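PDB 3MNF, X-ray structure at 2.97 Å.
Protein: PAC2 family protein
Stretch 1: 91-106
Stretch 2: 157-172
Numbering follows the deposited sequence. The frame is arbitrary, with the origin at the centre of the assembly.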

ATOM      1  N   ILE A  91      14.169   0.936 -16.562  1.00 60.33           N
ATOM      2  CA  ILE A  91      13.301   1.859 -17.273  1.00 60.13           C
ATOM      3  C   ILE A  91      12.935   2.964 -16.257  1.00 58.90           C
ATOM      4  O   ILE A  91      12.734   2.664 -15.075  1.00 59.17           O
ATOM      5  CB  ILE A  91      12.045   1.105 -17.612  1.00 60.73           C
ATOM      6  CG1 ILE A  91      12.411  -0.297 -18.149  1.00 61.11           C
ATOM      7  CG2 ILE A  91      11.095   1.959 -18.479  1.00 61.03           C
ATOM      8  CD1 ILE A  91      12.421  -0.382 -19.644  1.00 66.80           C
ATOM      9  N   GLU A  92      12.837   4.223 -16.657  1.00 57.75           N
ATOM     10  CA  GLU A  92      12.384   5.209 -15.682  1.00 56.17           C
ATOM     11  C   GLU A  92      10.971   4.876 -15.192  1.00 55.83           C
ATOM     12  O   GLU A  92      10.069   4.675 -15.997  1.00 56.18           O
ATOM     13  CB  GLU A  92      12.398   6.578 -16.278  1.00 56.42           C
ATOM     14  CG  GLU A  92      11.962   7.629 -15.359  1.00 55.62           C
ATOM     15  CD  GLU A  92      11.972   8.960 -16.042  1.00 59.08           C
ATOM     16  OE1 GLU A  92      11.249   9.095 -17.061  1.00 60.82           O
ATOM     17  OE2 GLU A  92      12.718   9.867 -15.587  1.00 60.83           O
ATOM     18  N   PRO A  93      10.777   4.789 -13.867  1.00 55.34           N
ATOM     19  CA  PRO A  93       9.433   4.461 -13.389  1.00 55.31           C
ATOM     20  C   PRO A  93       8.434   5.583 -13.656  1.00 55.69           C
ATOM     21  O   PRO A  93       8.800   6.741 -13.778  1.00 55.20           O
ATOM     22  CB  PRO A  93       9.621   4.289 -11.867  1.00 55.06           C
ATOM     23  CG  PRO A  93      10.819   5.109 -11.534  1.00 55.09           C
ATOM     24  CD  PRO A  93      11.724   5.023 -12.755  1.00 54.95           C
ATOM     25  N   SER A  94       7.168   5.234 -13.713  1.00 56.62           N
ATOM     26  CA  SER A  94       6.174   6.252 -13.839  1.00 58.11           C
ATOM     27  C   SER A  94       5.586   6.707 -12.489  1.00 58.66           C
ATOM     28  O   SER A  94       4.984   7.767 -12.409  1.00 59.67           O
ATOM     29  CB  SER A  94       5.097   5.822 -14.836  1.00 59.42           C
ATOM     30  OG  SER A  94       4.657   4.521 -14.569  1.00 60.51           O
HETATM   31  N   MSE A  95       5.783   5.940 -11.423  1.00 58.48           N
HETATM   32  CA  MSE A  95       5.301   6.388 -10.117  1.00 59.74           C
HETATM   33  C   MSE A  95       6.226   6.061  -8.942  1.00 59.32           C
HETATM   34  O   MSE A  95       7.249   5.439  -9.110  1.00 58.12           O
HETATM   35  CB  MSE A  95       3.892   5.897  -9.870  1.00 61.12           C
HETATM   36  CG  MSE A  95       3.667   4.527 -10.398  1.00 63.62           C
HETATM   37 SE   MSE A  95       1.878   3.889 -10.249  0.75 67.99          SE
HETATM   38  CE  MSE A  95       2.146   2.837  -8.618  1.00 69.17           C
ATOM     39  N   ARG A  96       5.861   6.543  -7.759  1.00 61.08           N
ATOM     40  CA  ARG A  96       6.635   6.353  -6.513  1.00 61.29           C
ATOM     41  C   ARG A  96       8.177   6.457  -6.635  1.00 59.50           C
ATOM     42  O   ARG A  96       8.938   5.595  -6.173  1.00 58.90           O
ATOM     43  CB  ARG A  96       6.169   5.081  -5.810  1.00 61.95           C
ATOM     44  CG  ARG A  96       4.656   4.893  -5.883  1.00 65.82           C
ATOM     45  CD  ARG A  96       4.201   3.574  -5.274  1.00 73.20           C
ATOM     46  NE  ARG A  96       4.842   3.404  -3.979  1.00 80.62           N
ATOM     47  CZ  ARG A  96       4.405   3.978  -2.858  1.00 87.06           C
ATOM     48  NH1 ARG A  96       3.281   4.719  -2.867  1.00 89.15           N
ATOM     49  NH2 ARG A  96       5.085   3.802  -1.721  1.00 89.42           N
ATOM     50  N   TRP A  97       8.633   7.537  -7.251  1.00 58.75           N
ATOM     51  CA  TRP A  97      10.077   7.756  -7.407  1.00 57.94           C
ATOM     52  C   TRP A  97      10.859   7.806  -6.095  1.00 58.99           C
ATOM     53  O   TRP A  97      11.995   7.346  -6.052  1.00 58.64           O
ATOM     54  CB  TRP A  97      10.341   9.035  -8.173  1.00 57.67           C
ATOM     55  CG  TRP A  97       9.946   8.974  -9.607  1.00 56.72           C
ATOM     56  CD1 TRP A  97       9.228   7.986 -10.242  1.00 55.06           C
ATOM     57  CD2 TRP A  97      10.192   9.978 -10.587  1.00 55.89           C
ATOM     58  NE1 TRP A  97       9.034   8.317 -11.555  1.00 54.15           N
ATOM     59  CE2 TRP A  97       9.616   9.534 -11.793  1.00 55.15           C
ATOM     60  CE3 TRP A  97      10.858  11.208 -10.563  1.00 56.08           C
ATOM     61  CZ2 TRP A  97       9.698  10.272 -12.968  1.00 56.58           C
ATOM     62  CZ3 TRP A  97      10.913  11.950 -11.712  1.00 58.11           C
ATOM     63  CH2 TRP A  97      10.336  11.484 -12.905  1.00 58.55           C
ATOM     64  N   ARG A  98      10.267   8.381  -5.039  1.00 60.45           N
ATOM     65  CA  ARG A  98      10.930   8.434  -3.748  1.00 61.40           C
ATOM     66  C   ARG A  98      11.208   7.036  -3.173  1.00 61.08           C
ATOM     67  O   ARG A  98      12.275   6.797  -2.619  1.00 61.43           O
ATOM     68  CB  ARG A  98      10.175   9.331  -2.774  1.00 63.58           C
ATOM     69  CG  ARG A  98      10.612   9.187  -1.306  1.00 67.06           C
ATOM     70  CD  ARG A  98      10.043  10.244  -0.377  1.00 72.93           C
ATOM     71  NE  ARG A  98       8.580  10.470  -0.426  1.00 78.23           N
ATOM     72  CZ  ARG A  98       7.646   9.687   0.125  1.00 80.62           C
ATOM     73  NH1 ARG A  98       7.972   8.558   0.748  1.00 83.28           N
ATOM     74  NH2 ARG A  98       6.372  10.029   0.046  1.00 80.24           N
ATOM     75  N   SER A  99      10.269   6.114  -3.340  1.00 60.92           N
ATOM     76  CA  SER A  99      10.436   4.748  -2.879  1.00 61.86           C
ATOM     77  C   SER A  99      11.405   4.034  -3.782  1.00 60.91           C
ATOM     78  O   SER A  99      12.260   3.292  -3.316  1.00 62.08           O
ATOM     79  CB  SER A  99       9.119   4.015  -2.932  1.00 62.27           C
ATOM     80  OG  SER A  99       8.076   4.875  -2.483  1.00 67.10           O
ATOM     81  N   PHE A 100      11.269   4.252  -5.084  1.00 59.83           N
ATOM     82  CA  PHE A 100      12.139   3.639  -6.058  1.00 58.45           C
ATOM     83  C   PHE A 100      13.573   3.907  -5.669  1.00 59.51           C
ATOM     84  O   PHE A 100      14.406   2.991  -5.609  1.00 60.00           O
ATOM     85  CB  PHE A 100      11.843   4.286  -7.382  1.00 57.46           C
ATOM     86  CG  PHE A 100      12.580   3.700  -8.537  1.00 55.66           C
ATOM     87  CD1 PHE A 100      12.066   2.602  -9.218  1.00 54.33           C
ATOM     88  CD2 PHE A 100      13.745   4.304  -9.008  1.00 54.56           C
ATOM     89  CE1 PHE A 100      12.723   2.089 -10.329  1.00 55.02           C
ATOM     90  CE2 PHE A 100      14.423   3.794 -10.128  1.00 53.44           C
ATOM     91  CZ  PHE A 100      13.919   2.694 -10.785  1.00 54.62           C
ATOM     92  N   CYS A 101      13.851   5.175  -5.377  1.00 60.49           N
ATOM     93  CA  CYS A 101      15.192   5.610  -5.080  1.00 61.32           C
ATOM     94  C   CYS A 101      15.670   5.078  -3.766  1.00 62.37           C
ATOM     95  O   CYS A 101      16.838   4.710  -3.659  1.00 63.46           O
ATOM     96  CB  CYS A 101      15.265   7.111  -5.096  1.00 62.17           C
ATOM     97  SG  CYS A 101      15.256   7.693  -6.777  1.00 64.26           S
ATOM     98  N   ASN A 102      14.776   5.022  -2.776  1.00 62.54           N
ATOM     99  CA  ASN A 102      15.090   4.418  -1.501  1.00 63.28           C
ATOM    100  C   ASN A 102      15.450   2.969  -1.677  1.00 62.82           C
ATOM    101  O   ASN A 102      16.367   2.483  -1.051  1.00 63.98           O
ATOM    102  CB  ASN A 102      13.928   4.557  -0.547  1.00 64.47           C
ATOM    103  CG  ASN A 102      13.804   5.968   0.017  1.00 67.89           C
ATOM    104  OD1 ASN A 102      14.705   6.815  -0.153  1.00 68.71           O
ATOM    105  ND2 ASN A 102      12.675   6.235   0.703  1.00 69.68           N
ATOM    106  N   GLU A 103      14.748   2.280  -2.565  1.00 62.00           N
ATOM    107  CA  GLU A 103      14.995   0.866  -2.789  1.00 62.30           C
ATOM    108  C   GLU A 103      16.419   0.653  -3.320  1.00 61.92           C
ATOM    109  O   GLU A 103      17.140  -0.221  -2.843  1.00 62.94           O
ATOM    110  CB  GLU A 103      13.932   0.269  -3.709  1.00 61.33           C
ATOM    111  CG  GLU A 103      13.682  -1.214  -3.495  1.00 65.86           C
ATOM    112  CD  GLU A 103      12.257  -1.638  -3.847  1.00 71.21           C
ATOM    113  OE1 GLU A 103      11.327  -0.996  -3.352  1.00 73.66           O
ATOM    114  OE2 GLU A 103      12.040  -2.609  -4.616  1.00 75.87           O
ATOM    115  N   LEU A 104      16.839   1.469  -4.285  1.00 60.82           N
ATOM    116  CA  LEU A 104      18.193   1.365  -4.804  1.00 60.22           C
ATOM    117  C   LEU A 104      19.201   1.713  -3.714  1.00 61.90           C
ATOM    118  O   LEU A 104      20.180   0.997  -3.523  1.00 63.53           O
ATOM    119  CB  LEU A 104      18.358   2.247  -6.037  1.00 59.39           C
ATOM    120  CG  LEU A 104      17.465   1.897  -7.244  1.00 57.42           C
ATOM    121  CD1 LEU A 104      17.608   2.916  -8.365  1.00 55.69           C
ATOM    122  CD2 LEU A 104      17.782   0.527  -7.775  1.00 55.95           C
ATOM    123  N   LEU A 105      18.941   2.771  -2.953  1.00 62.21           N
ATOM    124  CA  LEU A 105      19.816   3.137  -1.829  1.00 63.73           C
ATOM    125  C   LEU A 105      19.945   2.081  -0.734  1.00 64.22           C
ATOM    126  O   LEU A 105      20.945   2.061  -0.026  1.00 65.81           O
ATOM    127  CB  LEU A 105      19.404   4.475  -1.205  1.00 64.89           C
ATOM    128  CG  LEU A 105      19.673   5.708  -2.078  1.00 65.99           C
ATOM    129  CD1 LEU A 105      19.143   6.945  -1.402  1.00 67.60           C
ATOM    130  CD2 LEU A 105      21.151   5.870  -2.393  1.00 67.17           C
ATOM    131  N   ALA A 106      18.943   1.216  -0.590  1.00 63.12           N
ATOM    132  CA  ALA A 106      19.018   0.123   0.380  1.00 64.03           C
ATOM    133  C   ALA A 106      20.004  -0.926  -0.117  1.00 64.36           C
ATOM    134  O   ALA A 106      20.856  -1.418   0.658  1.00 66.32           O
ATOM    135  CB  ALA A 106      17.691  -0.479   0.611  1.00 63.19           C
TER
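Stretch 2 157-172: PTGIVGILQEACTHAG

Helices that cross at a steep angle often pack by setting a side chain of one into a hollow of the other, and the pairing of 157-172 with 91-106 in this PAC2 family protein illustrates the point. Stretch 2 begins in extended conformation, which continues through Gly159, the N-cap residue, and runs as a helix from Ile160 into a Schellman motif at Gly172, whose positive phi suits glycine. Its axis approaches that of helix 97-106 to 9.7 Å, and the two N-to-C directions diverge by 56° (signed crossing angle -56°).

The central bump is Cys101. Its side chain is a knob in the hole formed by Ile160, Ile163, Leu164 and Ala167: Cys101 SG lies 3.7 Å from Ile160 CD1, 3.9 Å from Ile163 CG2 and 3.7 Å from Leu164 CA, while Cys101 CB meets Ala167 CB at 4.0 Å. The knob is short, and the CA atoms of Cys101 and Leu164 lie 5.7 Å apart.

One end of the contact is built around Ile160, the residue of stretch 2 most covered by its partner. Ile160 CD1 sits over one face of the Trp97 indole, 4.1 Å from the centroid of the five-membered ring, and Ile160 CG1 is 3.9 Å from both Pro93 CD and Phe100 CE2. Ile163 instead meets the indole edge, Ile163 CG1 to Trp97 CE3 being 3.6 Å. Here, too, the first turn of the helix is anchored: Ile160 N donates a 2.9 Å hydrogen bond to Glu92 OE2. A CB on Gly159 would clash with that same oxygen.

Toward the other end, Leu105 reaches across the small residues of the last turns. Leu105 CD1 lies 4.1 Å from Ala167 CB and 3.8 Å from Ala171 CB, and Leu105 CD2 is 3.8 Å from Cys168 SG.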

ATOM      1  N   PRO A 157      12.472  20.935 -15.558  1.00 77.89           N
ATOM      2  CA  PRO A 157      12.013  19.574 -15.269  1.00 74.54           C
ATOM      3  C   PRO A 157      13.176  18.611 -15.139  1.00 71.51           C
ATOM      4  O   PRO A 157      14.165  18.752 -15.845  1.00 71.70           O
ATOM      5  CB  PRO A 157      11.161  19.216 -16.491  1.00 74.98           C
ATOM      6  CG  PRO A 157      11.487  20.241 -17.504  1.00 77.88           C
ATOM      7  CD  PRO A 157      11.817  21.470 -16.753  1.00 79.85           C
ATOM      8  N   THR A 158      13.048  17.646 -14.239  1.00 68.53           N
ATOM      9  CA  THR A 158      14.100  16.684 -14.015  1.00 65.86           C
ATOM     10  C   THR A 158      13.543  15.284 -14.201  1.00 63.73           C
ATOM     11  O   THR A 158      12.351  15.117 -14.359  1.00 64.09           O
ATOM     12  CB  THR A 158      14.713  16.876 -12.612  1.00 65.85           C
ATOM     13  OG1 THR A 158      15.980  16.214 -12.543  1.00 65.85           O
ATOM     14  CG2 THR A 158      13.805  16.359 -11.506  1.00 64.28           C
ATOM     15  N   GLY A 159      14.398  14.274 -14.191  1.00 62.28           N
ATOM     16  CA  GLY A 159      13.925  12.900 -14.302  1.00 60.85           C
ATOM     17  C   GLY A 159      14.386  12.051 -13.140  1.00 59.40           C
ATOM     18  O   GLY A 159      14.808  12.576 -12.106  1.00 59.94           O
ATOM     19  N   ILE A 160      14.303  10.735 -13.301  1.00 58.27           N
ATOM     20  CA  ILE A 160      14.688   9.834 -12.223  1.00 57.17           C
ATOM     21  C   ILE A 160      16.194   9.905 -11.961  1.00 57.33           C
ATOM     22  O   ILE A 160      16.628   9.622 -10.840  1.00 57.75           O
ATOM     23  CB  ILE A 160      14.244   8.367 -12.475  1.00 56.32           C
ATOM     24  CG1 ILE A 160      14.298   7.555 -11.186  1.00 55.01           C
ATOM     25  CG2 ILE A 160      15.135   7.692 -13.513  1.00 55.80           C
ATOM     26  CD1 ILE A 160      13.544   8.132 -10.043  1.00 53.29           C
ATOM     27  N   VAL A 161      16.979  10.261 -12.987  1.00 57.39           N
ATOM     28  CA  VAL A 161      18.432  10.406 -12.840  1.00 57.30           C
ATOM     29  C   VAL A 161      18.666  11.554 -11.886  1.00 58.17           C
ATOM     30  O   VAL A 161      19.360  11.414 -10.890  1.00 58.09           O
ATOM     31  CB  VAL A 161      19.145  10.717 -14.189  1.00 58.32           C
ATOM     32  CG1 VAL A 161      20.578  11.150 -13.960  1.00 58.03           C
ATOM     33  CG2 VAL A 161      19.095   9.533 -15.119  1.00 57.19           C
ATOM     34  N   GLY A 162      18.051  12.692 -12.188  1.00 59.41           N
ATOM     35  CA  GLY A 162      18.169  13.865 -11.326  1.00 61.16           C
ATOM     36  C   GLY A 162      17.746  13.534  -9.912  1.00 61.31           C
ATOM     37  O   GLY A 162      18.477  13.811  -8.956  1.00 62.61           O
ATOM     38  N   ILE A 163      16.562  12.933  -9.785  1.00 60.34           N
ATOM     39  CA  ILE A 163      16.024  12.565  -8.486  1.00 60.29           C
ATOM     40  C   ILE A 163      16.949  11.626  -7.729  1.00 59.98           C
ATOM     41  O   ILE A 163      17.200  11.830  -6.559  1.00 60.86           O
ATOM     42  CB  ILE A 163      14.602  11.968  -8.607  1.00 59.73           C
ATOM     43  CG1 ILE A 163      13.604  13.036  -9.079  1.00 60.72           C
ATOM     44  CG2 ILE A 163      14.133  11.386  -7.288  1.00 59.65           C
ATOM     45  CD1 ILE A 163      13.700  14.372  -8.374  1.00 60.87           C
ATOM     46  N   LEU A 164      17.462  10.610  -8.411  1.00 59.60           N
ATOM     47  CA  LEU A 164      18.291   9.600  -7.773  1.00 60.08           C
ATOM     48  C   LEU A 164      19.585  10.221  -7.270  1.00 62.29           C
ATOM     49  O   LEU A 164      19.999   9.992  -6.126  1.00 63.10           O
ATOM     50  CB  LEU A 164      18.585   8.424  -8.719  1.00 58.54           C
ATOM     51  CG  LEU A 164      19.598   7.403  -8.162  1.00 58.50           C
ATOM     52  CD1 LEU A 164      19.142   6.730  -6.862  1.00 54.53           C
ATOM     53  CD2 LEU A 164      19.967   6.362  -9.218  1.00 57.74           C
ATOM     54  N   GLN A 165      20.214  11.023  -8.124  1.00 63.99           N
ATOM     55  CA  GLN A 165      21.448  11.689  -7.751  1.00 66.51           C
ATOM     56  C   GLN A 165      21.187  12.604  -6.546  1.00 68.52           C
ATOM     57  O   GLN A 165      22.017  12.697  -5.654  1.00 70.70           O
ATOM     58  CB  GLN A 165      22.064  12.395  -8.945  1.00 66.84           C
ATOM     59  CG  GLN A 165      23.157  13.347  -8.605  1.00 71.73           C
ATOM     60  CD  GLN A 165      22.621  14.743  -8.387  1.00 76.86           C
ATOM     61  OE1 GLN A 165      21.816  15.224  -9.179  1.00 77.79           O
ATOM     62  NE2 GLN A 165      23.056  15.404  -7.309  1.00 80.66           N
ATOM     63  N   GLU A 166      20.014  13.215  -6.463  1.00 68.99           N
ATOM     64  CA  GLU A 166      19.717  14.024  -5.276  1.00 71.70           C
ATOM     65  C   GLU A 166      19.390  13.217  -4.019  1.00 71.54           C
ATOM     66  O   GLU A 166      19.752  13.622  -2.916  1.00 73.40           O
ATOM     67  CB  GLU A 166      18.647  15.076  -5.558  1.00 72.47           C
ATOM     68  CG  GLU A 166      19.176  16.263  -6.349  1.00 76.68           C
ATOM     69  CD  GLU A 166      20.254  17.049  -5.598  1.00 82.84           C
ATOM     70  OE1 GLU A 166      20.064  17.303  -4.383  1.00 85.44           O
ATOM     71  OE2 GLU A 166      21.290  17.403  -6.229  1.00 84.84           O
ATOM     72  N   ALA A 167      18.714  12.082  -4.198  1.00 69.63           N
ATOM     73  CA  ALA A 167      18.400  11.184  -3.101  1.00 69.90           C
ATOM     74  C   ALA A 167      19.692  10.696  -2.458  1.00 71.79           C
ATOM     75  O   ALA A 167      19.781  10.605  -1.229  1.00 73.36           O
ATOM     76  CB  ALA A 167      17.571  10.016  -3.589  1.00 67.33           C
ATOM     77  N   CYS A 168      20.692  10.409  -3.293  1.00 71.98           N
ATOM     78  CA  CYS A 168      22.004  10.015  -2.807  1.00 74.75           C
ATOM     79  C   CYS A 168      22.624  11.053  -1.873  1.00 77.78           C
ATOM     80  O   CYS A 168      23.111  10.715  -0.783  1.00 79.65           O
ATOM     81  CB  CYS A 168      22.958   9.775  -3.964  1.00 74.00           C
ATOM     82  SG  CYS A 168      22.635   8.274  -4.880  1.00 75.70           S
ATOM     83  N   THR A 169      22.627  12.315  -2.291  1.00 78.82           N
ATOM     84  CA  THR A 169      23.356  13.296  -1.502  1.00 82.14           C
ATOM     85  C   THR A 169      22.647  13.523  -0.177  1.00 83.24           C
ATOM     86  O   THR A 169      23.300  13.587   0.853  1.00 85.71           O
ATOM     87  CB  THR A 169      23.713  14.610  -2.266  1.00 83.63           C
ATOM     88  OG1 THR A 169      22.617  15.515  -2.230  1.00 83.83           O
ATOM     89  CG2 THR A 169      24.158  14.326  -3.746  1.00 82.34           C
ATOM     90  N   HIS A 170      21.316  13.567  -0.203  1.00 81.87           N
ATOM     91  CA  HIS A 170      20.516  13.625   1.028  1.00 83.38           C
ATOM     92  C   HIS A 170      20.801  12.410   1.929  1.00 83.44           C
ATOM     93  O   HIS A 170      20.803  12.523   3.163  1.00 85.72           O
ATOM     94  CB  HIS A 170      19.021  13.779   0.720  1.00 81.88           C
ATOM     95  CG  HIS A 170      18.144  13.774   1.937  1.00 85.75           C
ATOM     96  ND1 HIS A 170      18.166  14.781   2.882  1.00 92.10           N
ATOM     97  CD2 HIS A 170      17.217  12.882   2.366  1.00 86.50           C
ATOM     98  CE1 HIS A 170      17.293  14.509   3.839  1.00 92.73           C
ATOM     99  NE2 HIS A 170      16.702  13.361   3.548  1.00 88.99           N
ATOM    100  N   ALA A 171      21.078  11.266   1.303  1.00 81.12           N
ATOM    101  CA  ALA A 171      21.459  10.056   2.032  1.00 81.31           C
ATOM    102  C   ALA A 171      22.911  10.059   2.488  1.00 83.77           C
ATOM    103  O   ALA A 171      23.281   9.233   3.309  1.00 85.89           O
ATOM    104  CB  ALA A 171      21.184   8.828   1.202  1.00 78.51           C
ATOM    105  N   GLY A 172      23.735  10.971   1.965  1.00 84.22           N
ATOM    106  CA  GLY A 172      25.153  11.031   2.335  1.00 86.09           C
ATOM    107  C   GLY A 172      25.987   9.980   1.621  1.00 84.74           C
ATOM    108  O   GLY A 172      27.044   9.577   2.107  1.00 87.07           O
TER